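PDB 6KYY: pyridine nucleotide-disulphide oxidoreductase dimerisation region from Escherichia coli BL21, which binds FAD as a flavoprotein disulfide reductase and is probably involved in resistance to reactive chlorine species stress. Local coordinates for residues 105-111 with 265-271; 259-263 with 299-305; 294-298 with 317-321. One frame throughout, in Å; residues are numbered along the deposited sequence.

Interaction 1 (105-111 with 265-271). With CU (copper (II) ion), chain P; FAD (flavin-adenine dinucleotide), chain N.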
loop_
_atom_site.group_PDB
_atom_site.type_symbol
_atom_site.label_atom_id
_atom_site.label_comp_id
_atom_site.label_asym_id
_atom_site.label_seq_id
_atom_site.Cartn_x
_atom_site.Cartn_y
_atom_site.Cartn_z
ATOM N N GLN B 105 33.639 -9.507 -18.431
ATOM C CA GLN B 105 33.316 -10.703 -17.659
ATOM C C GLN B 105 34.490 -11.025 -16.740
ATOM O O GLN B 105 35.578 -11.372 -17.210
ATOM C CB GLN B 105 33.009 -11.872 -18.590
ATOM C CG GLN B 105 32.336 -13.053 -17.910
ATOM C CD GLN B 105 33.298 -14.190 -17.632
ATOM O OE1 GLN B 105 34.066 -14.596 -18.503
ATOM N NE2 GLN B 105 33.260 -14.714 -16.412
ATOM N N ALA B 106 34.266 -10.923 -15.433
ATOM C CA ALA B 106 35.334 -11.115 -14.463
ATOM C C ALA B 106 35.586 -12.596 -14.205
ATOM O O ALA B 106 34.676 -13.427 -14.263
ATOM C CB ALA B 106 35.000 -10.408 -13.150
ATOM N N GLU B 107 36.845 -12.914 -13.911
ATOM C CA GLU B 107 37.270 -14.282 -13.655
ATOM C C GLU B 107 38.429 -14.245 -12.670
ATOM O O GLU B 107 39.345 -13.431 -12.822
ATOM C CB GLU B 107 37.687 -14.981 -14.955
ATOM C CG GLU B 107 38.111 -16.429 -14.790
ATOM C CD GLU B 107 38.940 -16.925 -15.959
ATOM O OE1 GLU B 107 40.161 -16.665 -15.974
ATOM O OE2 GLU B 107 38.371 -17.568 -16.866
ATOM N N PHE B 108 38.383 -15.117 -11.666
ATOM C CA PHE B 108 39.390 -15.124 -10.609
ATOM C C PHE B 108 40.675 -15.759 -11.131
ATOM O O PHE B 108 40.701 -16.950 -11.455
ATOM C CB PHE B 108 38.876 -15.875 -9.384
ATOM C CG PHE B 108 38.159 -15.006 -8.390
ATOM C CD1 PHE B 108 38.850 -14.068 -7.640
ATOM C CD2 PHE B 108 36.794 -15.135 -8.197
ATOM C CE1 PHE B 108 38.192 -13.270 -6.721
ATOM C CE2 PHE B 108 36.131 -14.341 -7.279
ATOM C CZ PHE B 108 36.831 -13.407 -6.540
ATOM N N ILE B 109 41.738 -14.959 -11.224
ATOM C CA ILE B 109 43.074 -15.522 -11.388
ATOM C C ILE B 109 43.617 -15.970 -10.041
ATOM O O ILE B 109 44.203 -17.051 -9.917
ATOM C CB ILE B 109 44.014 -14.497 -12.052
ATOM C CG1 ILE B 109 43.653 -14.291 -13.523
ATOM C CG2 ILE B 109 45.467 -14.932 -11.913
ATOM C CD1 ILE B 109 44.245 -13.027 -14.110
ATOM N N ASN B 110 43.411 -15.152 -9.012
ATOM C CA ASN B 110 43.974 -15.371 -7.690
ATOM C C ASN B 110 42.919 -14.998 -6.659
ATOM O O ASN B 110 41.734 -14.857 -6.974
ATOM C CB ASN B 110 45.251 -14.543 -7.510
ATOM C CG ASN B 110 46.478 -15.400 -7.398
ATOM O OD1 ASN B 110 46.419 -16.607 -7.624
ATOM N ND2 ASN B 110 47.605 -14.787 -7.050
ATOM N N ASN B 111 43.355 -14.837 -5.413
ATOM C CA ASN B 111 42.536 -14.199 -4.395
ATOM C C ASN B 111 42.807 -12.703 -4.297
ATOM O O ASN B 111 42.240 -12.038 -3.425
ATOM C CB ASN B 111 42.754 -14.871 -3.034
ATOM C CG ASN B 111 44.144 -14.635 -2.478
ATOM O OD1 ASN B 111 45.134 -15.147 -3.004
ATOM N ND2 ASN B 111 44.223 -13.867 -1.399
ATOM N N SER B 265 31.432 -19.613 -14.154
ATOM C CA SER B 265 32.261 -18.731 -14.965
ATOM C C SER B 265 33.099 -17.773 -14.128
ATOM O O SER B 265 34.001 -17.130 -14.675
ATOM C CB SER B 265 31.389 -17.943 -15.944
ATOM O OG SER B 265 30.130 -17.633 -15.374
ATOM N N LEU B 266 32.822 -17.656 -12.828
ATOM C CA LEU B 266 33.683 -16.872 -11.950
ATOM C C LEU B 266 34.962 -17.619 -11.602
ATOM O O LEU B 266 35.981 -16.988 -11.302
ATOM C CB LEU B 266 32.933 -16.501 -10.668
ATOM C CG LEU B 266 32.710 -15.025 -10.329
ATOM C CD1 LEU B 266 32.186 -14.885 -8.906
ATOM C CD2 LEU B 266 33.985 -14.216 -10.511
ATOM N N HIS B 267 34.923 -18.956 -11.647
ATOM C CA HIS B 267 36.021 -19.834 -11.256
ATOM C C HIS B 267 36.499 -19.491 -9.850
ATOM O O HIS B 267 37.627 -19.013 -9.678
ATOM C CB HIS B 267 37.178 -19.739 -12.251
ATOM C CG HIS B 267 36.850 -20.262 -13.614
ATOM N ND1 HIS B 267 36.671 -19.438 -14.703
ATOM C CD2 HIS B 267 36.668 -21.526 -14.065
ATOM C CE1 HIS B 267 36.394 -20.170 -15.767
ATOM N NE2 HIS B 267 36.384 -21.441 -15.407
ATOM N N PRO B 268 35.678 -19.723 -8.821
ATOM C CA PRO B 268 36.092 -19.354 -7.459
ATOM C C PRO B 268 37.129 -20.291 -6.870
ATOM O O PRO B 268 37.752 -19.942 -5.860
ATOM C CB PRO B 268 34.780 -19.401 -6.659
ATOM C CG PRO B 268 33.694 -19.796 -7.643
ATOM C CD PRO B 268 34.370 -20.394 -8.828
ATOM N N GLU B 269 37.332 -21.467 -7.471
ATOM C CA GLU B 269 38.303 -22.421 -6.949
ATOM C C GLU B 269 39.713 -21.843 -6.931
ATOM O O GLU B 269 40.501 -22.159 -6.033
ATOM C CB GLU B 269 38.264 -23.706 -7.780
ATOM C CG GLU B 269 38.406 -23.488 -9.283
ATOM C CD GLU B 269 37.077 -23.238 -9.975
ATOM O OE1 GLU B 269 37.080 -22.989 -11.200
ATOM O OE2 GLU B 269 36.030 -23.287 -9.296
ATOM N N ASN B 270 40.044 -20.987 -7.901
ATOM C CA ASN B 270 41.385 -20.421 -7.999
ATOM C C ASN B 270 41.711 -19.456 -6.868
ATOM O O ASN B 270 42.885 -19.115 -6.692
ATOM C CB ASN B 270 41.558 -19.709 -9.342
ATOM C CG ASN B 270 41.355 -20.634 -10.525
ATOM O OD1 ASN B 270 41.682 -21.819 -10.464
ATOM N ND2 ASN B 270 40.814 -20.094 -11.611
ATOM N N ALA B 271 40.714 -19.008 -6.106
ATOM C CA ALA B 271 40.924 -18.056 -5.024
ATOM C C ALA B 271 40.743 -18.680 -3.646
ATOM O O ALA B 271 40.781 -17.962 -2.643
ATOM C CB ALA B 271 39.981 -16.861 -5.183
HETATM CU CU CU P . 35.403 -20.700 -17.532
HETATM P PA FAD N . 22.068 -9.252 -9.231
HETATM O O1A FAD N . 21.610 -10.569 -9.737
HETATM O O2A FAD N . 20.989 -8.170 -9.116
HETATM O O5B FAD N . 23.257 -8.712 -10.101
HETATM C C5B FAD N . 24.038 -9.596 -10.933
HETATM C C4B FAD N . 24.889 -8.761 -11.857
HETATM O O4B FAD N . 26.231 -9.298 -11.908
HETATM C C3B FAD N . 24.394 -8.681 -13.302
HETATM O O3B FAD N . 24.460 -7.343 -13.780
HETATM C C2B FAD N . 25.355 -9.609 -14.053
HETATM O O2B FAD N . 25.539 -9.198 -15.403
HETATM C C1B FAD N . 26.638 -9.414 -13.253
HETATM N N9A FAD N . 27.589 -10.517 -13.358
HETATM C C8A FAD N . 27.325 -11.855 -13.234
HETATM N N7A FAD N . 28.379 -12.625 -13.379
HETATM C C5A FAD N . 29.409 -11.727 -13.617
HETATM C C6A FAD N . 30.786 -11.903 -13.855
HETATM N N6A FAD N . 31.388 -13.095 -13.894
HETATM N N1A FAD N . 31.535 -10.795 -14.053
HETATM C C2A FAD N . 30.940 -9.601 -14.015
HETATM N N3A FAD N . 29.654 -9.313 -13.801
HETATM C C4A FAD N . 28.938 -10.425 -13.607
HETATM N N1 FAD N . 13.262 -9.942 -5.604
HETATM C C2 FAD N . 12.424 -9.290 -4.745
HETATM O O2 FAD N . 12.818 -8.870 -3.651
HETATM N N3 FAD N . 11.101 -9.087 -5.098
HETATM C C4 FAD N . 10.497 -9.505 -6.267
HETATM O O4 FAD N . 9.311 -9.255 -6.472
HETATM C C4X FAD N . 11.395 -10.201 -7.172
HETATM N N5 FAD N . 10.921 -10.601 -8.315
HETATM C C5X FAD N . 11.778 -11.260 -9.180
HETATM C C6 FAD N . 11.280 -11.712 -10.401
HETATM C C7 FAD N . 12.100 -12.378 -11.306
HETATM C C7M FAD N . 11.528 -12.852 -12.615
HETATM C C8 FAD N . 13.449 -12.601 -10.984
HETATM C C8M FAD N . 14.362 -13.318 -11.941
HETATM C C9 FAD N . 13.950 -12.153 -9.766
HETATM C C9A FAD N . 13.127 -11.485 -8.866
HETATM N N10 FAD N . 13.604 -11.012 -7.628
HETATM C C10 FAD N . 12.764 -10.367 -6.754
HETATM C "C1'" FAD N . 15.004 -11.224 -7.231
HETATM C "C2'" FAD N . 15.917 -10.055 -7.587
HETATM O "O2'" FAD N . 15.983 -9.891 -9.004
HETATM C "C3'" FAD N . 17.322 -10.336 -7.050
HETATM O "O3'" FAD N . 17.216 -11.111 -5.861
HETATM C "C4'" FAD N . 18.144 -9.081 -6.753
HETATM O "O4'" FAD N . 18.476 -8.428 -7.978
HETATM C "C5'" FAD N . 19.398 -9.380 -5.956
HETATM O "O5'" FAD N . 20.454 -9.754 -6.865
HETATM P P FAD N . 21.968 -9.659 -6.439
HETATM O O1P FAD N . 22.181 -8.419 -5.566
HETATM O O2P FAD N . 22.414 -10.928 -5.824
HETATM O O3P FAD N . 22.739 -9.422 -7.805
#

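Interaction 2 (259-263 with 299-305). With FAD (flavin-adenine dinucleotide), chain N.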
loop_
_atom_site.group_PDB
_atom_site.type_symbol
_atom_site.label_atom_id
_atom_site.label_comp_id
_atom_site.label_asym_id
_atom_site.label_seq_id
_atom_site.Cartn_x
_atom_site.Cartn_y
_atom_site.Cartn_z
ATOM N N ARG B 259 16.033 -20.236 -9.853
ATOM C CA ARG B 259 17.337 -19.678 -10.174
ATOM C C ARG B 259 18.375 -20.208 -9.196
ATOM O O ARG B 259 18.085 -20.422 -8.015
ATOM C CB ARG B 259 17.321 -18.147 -10.126
ATOM C CG ARG B 259 16.147 -17.513 -10.841
ATOM C CD ARG B 259 16.425 -16.051 -11.127
ATOM N NE ARG B 259 17.025 -15.855 -12.443
ATOM C CZ ARG B 259 17.996 -14.984 -12.699
ATOM N NH1 ARG B 259 18.482 -14.224 -11.726
ATOM N NH2 ARG B 259 18.482 -14.874 -13.928
ATOM N N GLN B 260 19.586 -20.420 -9.697
ATOM C CA GLN B 260 20.682 -20.898 -8.873
ATOM C C GLN B 260 21.874 -19.965 -9.015
ATOM O O GLN B 260 22.025 -19.295 -10.042
ATOM C CB GLN B 260 21.087 -22.329 -9.256
ATOM C CG GLN B 260 21.951 -22.440 -10.499
ATOM C CD GLN B 260 22.205 -23.879 -10.896
ATOM O OE1 GLN B 260 21.437 -24.776 -10.546
ATOM N NE2 GLN B 260 23.289 -24.110 -11.628
ATOM N N PRO B 261 22.724 -19.887 -7.989
ATOM C CA PRO B 261 23.872 -18.973 -8.044
ATOM C C PRO B 261 24.728 -19.199 -9.281
ATOM O O PRO B 261 24.921 -20.330 -9.733
ATOM C CB PRO B 261 24.641 -19.303 -6.760
ATOM C CG PRO B 261 23.594 -19.797 -5.826
ATOM C CD PRO B 261 22.590 -20.528 -6.670
ATOM N N ALA B 262 25.235 -18.100 -9.835
ATOM C CA ALA B 262 26.090 -18.126 -11.020
ATOM C C ALA B 262 27.534 -17.962 -10.557
ATOM O O ALA B 262 27.980 -16.851 -10.259
ATOM C CB ALA B 262 25.686 -17.035 -12.006
ATOM N N THR B 263 28.261 -19.076 -10.497
ATOM C CA THR B 263 29.646 -19.077 -10.039
ATOM C C THR B 263 30.613 -19.800 -10.962
ATOM O O THR B 263 31.820 -19.548 -10.862
ATOM C CB THR B 263 29.754 -19.717 -8.647
ATOM O OG1 THR B 263 28.875 -20.846 -8.570
ATOM C CG2 THR B 263 29.386 -18.718 -7.573
ATOM N N ASP B 299 22.232 -13.209 -4.144
ATOM C CA ASP B 299 21.785 -14.551 -4.503
ATOM C C ASP B 299 22.934 -15.512 -4.778
ATOM O O ASP B 299 22.695 -16.722 -4.865
ATOM C CB ASP B 299 20.866 -14.482 -5.723
ATOM C CG ASP B 299 19.801 -13.412 -5.589
ATOM O OD1 ASP B 299 19.526 -12.982 -4.449
ATOM O OD2 ASP B 299 19.240 -12.999 -6.626
ATOM N N VAL B 300 24.163 -15.015 -4.924
ATOM C CA VAL B 300 25.315 -15.895 -5.074
ATOM C C VAL B 300 25.655 -16.627 -3.784
ATOM O O VAL B 300 26.464 -17.561 -3.803
ATOM C CB VAL B 300 26.530 -15.090 -5.580
ATOM C CG1 VAL B 300 27.234 -14.394 -4.425
ATOM C CG2 VAL B 300 27.490 -15.988 -6.337
ATOM N N THR B 301 25.050 -16.232 -2.667
ATOM C CA THR B 301 25.279 -16.859 -1.372
ATOM C C THR B 301 24.423 -18.097 -1.149
ATOM O O THR B 301 24.595 -18.776 -0.131
ATOM C CB THR B 301 25.008 -15.856 -0.243
ATOM O OG1 THR B 301 23.725 -15.249 -0.439
ATOM C CG2 THR B 301 26.073 -14.771 -0.223
ATOM N N GLY B 302 23.510 -18.411 -2.064
ATOM C CA GLY B 302 22.564 -19.473 -1.802
ATOM C C GLY B 302 21.449 -19.093 -0.859
ATOM O O GLY B 302 20.622 -19.945 -0.523
ATOM N N GLY B 303 21.405 -17.837 -0.420
ATOM C CA GLY B 303 20.346 -17.364 0.439
ATOM C C GLY B 303 19.065 -17.094 -0.322
ATOM O O GLY B 303 18.952 -17.339 -1.523
ATOM N N LEU B 304 18.079 -16.579 0.408
ATOM C CA LEU B 304 16.794 -16.256 -0.197
ATOM C C LEU B 304 16.978 -15.220 -1.299
ATOM O O LEU B 304 17.675 -14.217 -1.117
ATOM C CB LEU B 304 15.819 -15.749 0.864
ATOM C CG LEU B 304 15.513 -16.719 2.010
ATOM C CD1 LEU B 304 14.646 -16.049 3.065
ATOM C CD2 LEU B 304 14.850 -17.990 1.494
ATOM N N GLN B 305 16.358 -15.474 -2.453
ATOM C CA GLN B 305 16.561 -14.647 -3.644
ATOM C C GLN B 305 15.576 -13.481 -3.613
ATOM O O GLN B 305 14.558 -13.459 -4.307
ATOM C CB GLN B 305 16.412 -15.484 -4.908
ATOM C CG GLN B 305 17.662 -16.266 -5.280
ATOM C CD GLN B 305 17.371 -17.418 -6.222
ATOM O OE1 GLN B 305 16.347 -17.434 -6.905
ATOM N NE2 GLN B 305 18.277 -18.389 -6.266
HETATM P PA FAD N . 22.068 -9.252 -9.231
HETATM O O1A FAD N . 21.610 -10.569 -9.737
HETATM O O2A FAD N . 20.989 -8.170 -9.116
HETATM O O5B FAD N . 23.257 -8.712 -10.101
HETATM C C5B FAD N . 24.038 -9.596 -10.933
HETATM C C4B FAD N . 24.889 -8.761 -11.857
HETATM O O4B FAD N . 26.231 -9.298 -11.908
HETATM C C3B FAD N . 24.394 -8.681 -13.302
HETATM O O3B FAD N . 24.460 -7.343 -13.780
HETATM C C2B FAD N . 25.355 -9.609 -14.053
HETATM O O2B FAD N . 25.539 -9.198 -15.403
HETATM C C1B FAD N . 26.638 -9.414 -13.253
HETATM N N9A FAD N . 27.589 -10.517 -13.358
HETATM C C8A FAD N . 27.325 -11.855 -13.234
HETATM N N7A FAD N . 28.379 -12.625 -13.379
HETATM C C5A FAD N . 29.409 -11.727 -13.617
HETATM C C6A FAD N . 30.786 -11.903 -13.855
HETATM N N6A FAD N . 31.388 -13.095 -13.894
HETATM N N1A FAD N . 31.535 -10.795 -14.053
HETATM C C2A FAD N . 30.940 -9.601 -14.015
HETATM N N3A FAD N . 29.654 -9.313 -13.801
HETATM C C4A FAD N . 28.938 -10.425 -13.607
HETATM N N1 FAD N . 13.262 -9.942 -5.604
HETATM C C2 FAD N . 12.424 -9.290 -4.745
HETATM O O2 FAD N . 12.818 -8.870 -3.651
HETATM N N3 FAD N . 11.101 -9.087 -5.098
HETATM C C4 FAD N . 10.497 -9.505 -6.267
HETATM O O4 FAD N . 9.311 -9.255 -6.472
HETATM C C4X FAD N . 11.395 -10.201 -7.172
HETATM N N5 FAD N . 10.921 -10.601 -8.315
HETATM C C5X FAD N . 11.778 -11.260 -9.180
HETATM C C6 FAD N . 11.280 -11.712 -10.401
HETATM C C7 FAD N . 12.100 -12.378 -11.306
HETATM C C7M FAD N . 11.528 -12.852 -12.615
HETATM C C8 FAD N . 13.449 -12.601 -10.984
HETATM C C8M FAD N . 14.362 -13.318 -11.941
HETATM C C9 FAD N . 13.950 -12.153 -9.766
HETATM C C9A FAD N . 13.127 -11.485 -8.866
HETATM N N10 FAD N . 13.604 -11.012 -7.628
HETATM C C10 FAD N . 12.764 -10.367 -6.754
HETATM C "C1'" FAD N . 15.004 -11.224 -7.231
HETATM C "C2'" FAD N . 15.917 -10.055 -7.587
HETATM O "O2'" FAD N . 15.983 -9.891 -9.004
HETATM C "C3'" FAD N . 17.322 -10.336 -7.050
HETATM O "O3'" FAD N . 17.216 -11.111 -5.861
HETATM C "C4'" FAD N . 18.144 -9.081 -6.753
HETATM O "O4'" FAD N . 18.476 -8.428 -7.978
HETATM C "C5'" FAD N . 19.398 -9.380 -5.956
HETATM O "O5'" FAD N . 20.454 -9.754 -6.865
HETATM P P FAD N . 21.968 -9.659 -6.439
HETATM O O1P FAD N . 22.181 -8.419 -5.566
HETATM O O2P FAD N . 22.414 -10.928 -5.824
HETATM O O3P FAD N . 22.739 -9.422 -7.805
#

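Interaction 3 (294-298 with 317-321)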
loop_
_atom_site.group_PDB
_atom_site.type_symbol
_atom_site.label_atom_id
_atom_site.label_comp_id
_atom_site.label_asym_id
_atom_site.label_seq_id
_atom_site.Cartn_x
_atom_site.Cartn_y
_atom_site.Cartn_z
ATOM N N ILE B 294 37.715 -11.542 0.904
ATOM C CA ILE B 294 36.754 -11.787 -0.165
ATOM C C ILE B 294 35.380 -11.956 0.468
ATOM O O ILE B 294 35.192 -12.812 1.343
ATOM C CB ILE B 294 37.123 -13.018 -1.007
ATOM C CG1 ILE B 294 38.386 -12.753 -1.833
ATOM C CG2 ILE B 294 35.946 -13.427 -1.891
ATOM C CD1 ILE B 294 38.164 -11.875 -3.042
ATOM N N TRP B 295 34.426 -11.141 0.032
ATOM C CA TRP B 295 33.050 -11.206 0.498
ATOM C C TRP B 295 32.146 -11.718 -0.615
ATOM O O TRP B 295 32.494 -11.682 -1.799
ATOM C CB TRP B 295 32.554 -9.832 0.963
ATOM C CG TRP B 295 33.095 -9.374 2.281
ATOM C CD1 TRP B 295 32.439 -9.367 3.477
ATOM C CD2 TRP B 295 34.396 -8.831 2.534
ATOM N NE1 TRP B 295 33.254 -8.864 4.461
ATOM C CE2 TRP B 295 34.461 -8.527 3.909
ATOM C CE3 TRP B 295 35.514 -8.576 1.734
ATOM C CZ2 TRP B 295 35.599 -7.982 4.500
ATOM C CZ3 TRP B 295 36.641 -8.034 2.323
ATOM C CH2 TRP B 295 36.677 -7.744 3.692
ATOM N N ALA B 296 30.968 -12.190 -0.219
ATOM C CA ALA B 296 29.922 -12.575 -1.155
ATOM C C ALA B 296 28.604 -11.990 -0.675
ATOM O O ALA B 296 28.280 -12.074 0.514
ATOM C CB ALA B 296 29.817 -14.095 -1.289
ATOM N N MET B 297 27.852 -11.394 -1.597
ATOM C CA MET B 297 26.587 -10.757 -1.272
ATOM C C MET B 297 25.546 -11.138 -2.313
ATOM O O MET B 297 25.859 -11.312 -3.492
ATOM C CB MET B 297 26.722 -9.230 -1.214
ATOM C CG MET B 297 27.535 -8.707 -0.042
ATOM S SD MET B 297 28.112 -7.023 -0.322
ATOM C CE MET B 297 28.838 -7.185 -1.950
ATOM N N GLY B 298 24.305 -11.266 -1.863
ATOM C CA GLY B 298 23.196 -11.498 -2.765
ATOM C C GLY B 298 22.934 -12.968 -3.033
ATOM O O GLY B 298 23.346 -13.865 -2.292
ATOM N N VAL B 317 28.068 -5.824 5.512
ATOM C CA VAL B 317 29.447 -5.510 5.156
ATOM C C VAL B 317 29.755 -4.035 5.389
ATOM O O VAL B 317 30.896 -3.681 5.711
ATOM C CB VAL B 317 29.738 -5.933 3.702
ATOM C CG1 VAL B 317 29.325 -7.380 3.480
ATOM C CG2 VAL B 317 29.035 -5.018 2.712
ATOM N N ARG B 318 28.762 -3.152 5.245
ATOM C CA ARG B 318 28.998 -1.743 5.542
ATOM C C ARG B 318 29.220 -1.524 7.032
ATOM O O ARG B 318 29.940 -0.599 7.422
ATOM C CB ARG B 318 27.830 -0.889 5.049
ATOM C CG ARG B 318 28.097 0.609 5.072
ATOM C CD ARG B 318 27.350 1.290 6.211
ATOM N NE ARG B 318 27.926 2.590 6.551
ATOM C CZ ARG B 318 28.294 2.946 7.778
ATOM N NH1 ARG B 318 28.809 4.148 7.997
ATOM N NH2 ARG B 318 28.148 2.099 8.789
ATOM N N ASP B 319 28.618 -2.367 7.874
ATOM C CA ASP B 319 28.832 -2.271 9.311
ATOM C C ASP B 319 30.201 -2.792 9.727
ATOM O O ASP B 319 30.650 -2.497 10.839
ATOM C CB ASP B 319 27.737 -3.034 10.056
ATOM C CG ASP B 319 27.559 -2.553 11.481
ATOM O OD1 ASP B 319 27.869 -1.376 11.757
ATOM O OD2 ASP B 319 27.105 -3.351 12.326
ATOM N N GLU B 320 30.872 -3.560 8.871
ATOM C CA GLU B 320 32.203 -4.055 9.195
ATOM C C GLU B 320 33.303 -3.139 8.672
ATOM O O GLU B 320 34.291 -2.896 9.373
ATOM C CB GLU B 320 32.397 -5.466 8.633
ATOM C CG GLU B 320 33.736 -6.087 8.993
ATOM C CD GLU B 320 33.784 -7.577 8.727
ATOM O OE1 GLU B 320 33.618 -8.359 9.685
ATOM O OE2 GLU B 320 33.994 -7.965 7.559
ATOM N N LEU B 321 33.147 -2.618 7.454
ATOM C CA LEU B 321 34.193 -1.799 6.854
ATOM C C LEU B 321 34.178 -0.364 7.366
ATOM O O LEU B 321 35.232 0.279 7.416
ATOM C CB LEU B 321 34.055 -1.801 5.331
ATOM C CG LEU B 321 33.909 -3.158 4.644
ATOM C CD1 LEU B 321 33.730 -2.974 3.145
ATOM C CD2 LEU B 321 35.109 -4.042 4.941
#

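Interaction 1 (105-111 with 265-271)
The backbones of 105-111 and 265-271 approach most closely at two places, E107 beside L266 and N111 beside A271, with the CA atoms of the second pair 4.2 Å apart. Between these places the amide N of F108 gives a nearly straight hydrogen bond of 3.1 Å to the carbonyl O of L266. In return, ND2 of N270 donates to F108 O over 3.1 Å, coming in almost end-on to the C=O (168°), with the acceptor close to the amide plane of N270. Both polar atoms of the F108 backbone are thus held by the opposite loop, while its ring packs against L266 and A271. A271 CB lies over one face of the ring in a CH-pi contact, 4.3 Å from the ring centroid, and L266 CD2 meets F108 CD2 at 3.8 Å. I16, L114, I130 and I132 continue this apolar pocket.

Nearer the cofactor, Q105 turns its amide back across the gap. With CG anti to the backbone N (chi1 -166°) and the chain bent at the next bond, NE2 reaches S265 O at 3.1 Å; the donor sits well above the carbonyl plane and the bond is bent. On the flank, the carboxylate of E107 stands almost perpendicular to the imidazole of H267, and its OE1 forms a salt bridge with R115. H267 NE2 is 2.5 Å from a copper ion, although the exact seating of the ring on the metal is doubtful. Both hydrogen bonds from A106 to the adenine of FAD use main-chain atoms: its N donates to FAD N1A over 3.1 Å, and its O accepts a weak bond from N6A. This pairing matches the donor and acceptor pattern of adenine, consistent with recognition of the base by the main chain.

Interaction 2 (259-263 with 299-305)
Q305 reaches across to strand 259-261 and meets R259 with its terminal amide. CG of Q305 is anti to the carbonyl carbon (chi1 -82°) and the chain runs on extended, which carries NE2 to R259 O at 2.7 Å. The hydrogen bond is straight at the hydrogen, yet the donor stands 62° out of the carbonyl plane, over the C=O rather than on a lone pair. R278 is a second donor to the same oxygen. The other branch of the amide, OE1, rests against the CB of R259 at 3.4 Å. Beyond that point the arginine turns away: its chain bends at chi3 (92°), and the guanidinium, nearly perpendicular to the Q305 amide, offers one face to the C8M methyl of the flavin, with R259 CD 3.5 Å from FAD C8M.

G298 and D299 fit the glycine-aspartate pair that ends the second FAD-binding sequence of this reductase family, in which the acid holds the ribityl chain; D299 also lies in the 3-10 turn 299-301. Its OD2 accepts from the ribityl O3' of FAD at 2.9 Å, and the D299 backbone N donates to the phosphate O2P of FAD over 2.8 Å. The same turn also packs against P261. The proline ring meets the D299 carbonyl oxygen, with P261 CG 3.3 Å from D299 O, and its CB comes near V300 CA. Farther along, methyl meets methyl. V300 has CG2 anti to its own amide nitrogen, which sends this branch out to T263 CG2 at 3.5 Å, the two side chains crossing at a slant. T134 touches the V300 side chain from a neighbouring loop, and T281 hydrogen-bonds the V300 backbone, its OG1 to V300 O.

Interaction 3 (294-298 with 317-321)
The indole of W295 projects from strand 294-296 toward the last turn of helix 307-321 and meets three of its side chains, V317, E320 and L321. V317 and L321 lie alongside the ring, heading the opposite way: V317 CG1 touches CD1 of W295 at 3.7 Å, at the pyrrole end, and L321 CD2 approaches CZ2 of W295 at 4.0 Å, at the benzene end. E320 comes between them. Its chain is fully extended from a CG anti to the backbone N (chi1 -177°), which places OE2 in the plane of the indole, at its edge. There W295 NE1 donates a weak, bent hydrogen bond of 3.3 Å to E320 OE2, with carboxylate and ring planes 68° apart. H288 is a second weak donor to that oxygen. Two residues on, M297 puts its SD 3.8 Å from V317 CG2 and only slightly farther from CG1, which it shares with W295.

Strand and helix segments run nearly antiparallel (155°), their axes 11.7 Å apart. F131 stacks on W295 from strand 130-132, the parallel neighbour in the sheet, and helix 20-31 fills in beside them, with A21 against M297, L25 against V317 and L29 against L321.

How the interactions relate
Spaced 16 to 18 Å apart between centres, the three contacts lie within the FAD-binding part of the fold. Interaction 1 opens first; its second loop, 265-271, follows soon after 259-263 of interaction 2, and P268 touches T263 there. Strand 294-296 then enters the mixed sheet, gives interaction 3 its first segment and leads directly into the turn of interaction 2, before helix 307-321 returns along it. I294 also packs on F108, joining interactions 1 and 3. Interaction 1 meets the adenine of the cofactor, and interaction 2 the phosphate, the ribityl chain and, through R259, a flavin methyl; interaction 3 packs the strand before that turn against the helix after it.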